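Local coordinates for protein aspartate-semialdehyde dehydrogenase (Thermus thermophilus, PDB 2YV3) that probably catalyses the NADPH-dependent reductive dephosphorylation of L-aspartyl-4-phosphate to L-aspartate-semialdehyde, a step on the way to lysine, threonine and methionine, at residues A[6-11]-A[50-55]. Sequence-based numbering, arbitrary orientation.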
# COMPACT_ATOMS: atom_id res chain seq x y z
N VAL A 6 0.56 14.77 29.85
CA VAL A 6 -0.65 14.01 30.05
C VAL A 6 -0.55 12.82 29.10
O VAL A 6 -0.35 13.01 27.90
CB VAL A 6 -1.90 14.88 29.73
CG1 VAL A 6 -3.17 14.16 30.12
CG2 VAL A 6 -1.81 16.21 30.45
N GLY A 7 -0.66 11.61 29.65
CA GLY A 7 -0.59 10.41 28.84
C GLY A 7 0.70 9.60 28.92
O GLY A 7 0.78 8.49 28.41
N ALA A 8 1.72 10.16 29.57
CA ALA A 8 3.03 9.51 29.72
C ALA A 8 3.25 8.15 29.07
O ALA A 8 3.79 8.05 27.97
CB ALA A 8 3.38 9.40 31.21
N THR A 9 2.84 7.10 29.77
CA THR A 9 3.00 5.70 29.36
C THR A 9 2.59 5.18 27.97
O THR A 9 2.72 3.99 27.68
CB THR A 9 2.34 4.81 30.42
OG1 THR A 9 0.92 4.87 30.29
CG2 THR A 9 2.72 5.31 31.81
N GLY A 10 2.11 6.07 27.11
CA GLY A 10 1.71 5.66 25.78
C GLY A 10 2.83 5.72 24.76
O GLY A 10 3.96 6.12 25.08
N ALA A 11 2.53 5.33 23.52
CA ALA A 11 3.53 5.34 22.46
C ALA A 11 4.00 6.77 22.20
O ALA A 11 5.19 7.05 22.19
CB ALA A 11 2.93 4.75 21.21
N ILE A 50 11.39 9.26 36.74
CA ILE A 50 10.33 10.21 37.09
C ILE A 50 9.00 9.50 37.27
O ILE A 50 8.66 8.61 36.49
CB ILE A 50 10.17 11.29 35.98
CG1 ILE A 50 11.41 12.17 35.93
CG2 ILE A 50 8.91 12.11 36.21
CD1 ILE A 50 11.93 12.59 37.28
N PRO A 51 8.23 9.88 38.30
CA PRO A 51 6.93 9.29 38.61
C PRO A 51 5.84 9.73 37.64
O PRO A 51 6.01 10.70 36.91
CB PRO A 51 6.66 9.78 40.03
CG PRO A 51 7.25 11.16 40.01
CD PRO A 51 8.56 10.95 39.27
N VAL A 52 4.72 8.99 37.65
CA VAL A 52 3.57 9.26 36.79
C VAL A 52 2.32 9.45 37.64
O VAL A 52 1.73 8.49 38.10
CB VAL A 52 3.29 8.09 35.80
CG1 VAL A 52 2.11 8.42 34.89
CG2 VAL A 52 4.53 7.80 34.98
N GLU A 53 1.90 10.69 37.83
CA GLU A 53 0.73 10.97 38.64
C GLU A 53 -0.55 10.70 37.88
O GLU A 53 -0.61 10.90 36.67
CB GLU A 53 0.74 12.43 39.07
CG GLU A 53 2.09 12.91 39.53
CD GLU A 53 2.76 11.88 40.41
OE1 GLU A 53 2.22 11.59 41.51
OE2 GLU A 53 3.83 11.37 40.00
N PRO A 54 -1.58 10.21 38.57
CA PRO A 54 -2.83 9.96 37.85
C PRO A 54 -3.46 11.34 37.73
O PRO A 54 -3.18 12.21 38.54
CB PRO A 54 -3.59 9.03 38.78
CG PRO A 54 -3.14 9.48 40.14
CD PRO A 54 -1.65 9.70 39.95
N LEU A 55 -4.30 11.55 36.73
CA LEU A 55 -4.91 12.85 36.55
C LEU A 55 -5.95 13.19 37.61
O LEU A 55 -6.90 12.43 37.82
CB LEU A 55 -5.52 12.97 35.16
CG LEU A 55 -4.49 13.44 34.14
CD1 LEU A 55 -5.19 13.86 32.85
CD2 LEU A 55 -3.70 14.60 34.72
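The glycine-rich loop of the Rossmann fold, joining strand 3-6 to helix 11-22, brings Val-6 and Ala-8 up to Leu-55 and Val-52 as it passes the end of strand 48-54 and the residue after it. The touching parts run 136° apart, and no backbone hydrogen bond links them: strand 31-34 lies between the two strands in the sheet and bonds to Glu-53, so side chains alone make the contact. Gly-7 has a positive phi of 105°, at which a side chain would collide with the preceding carbonyl oxygen. Its own O accepts a bond from N of Gly-10, the N-cap of helix 11-22; the turn and the start of the helix carry Thr-9, Gly-10 and Ala-11, predicted to bind NADP(+). Ala-8 turns its short methyl toward the strand, with CB 4.0 Å from CG1 of Val-52, and Leu-43 of strand 42-45 touches both residues. Thr-9 adds a looser methyl contact through CG2, while its OG1 makes a weak hydrogen bond to Ser-38, another predicted NADP(+) residue. Branched Val-6 and longer Leu-55 span the wider gap at the other end, both packing on Trp-81 of helix 70-83. Their side chains cross at about a right angle; CG1 of Val-6, anti to its N (chi1 -172°), meets CD1 of Leu-55 at 3.4 Å.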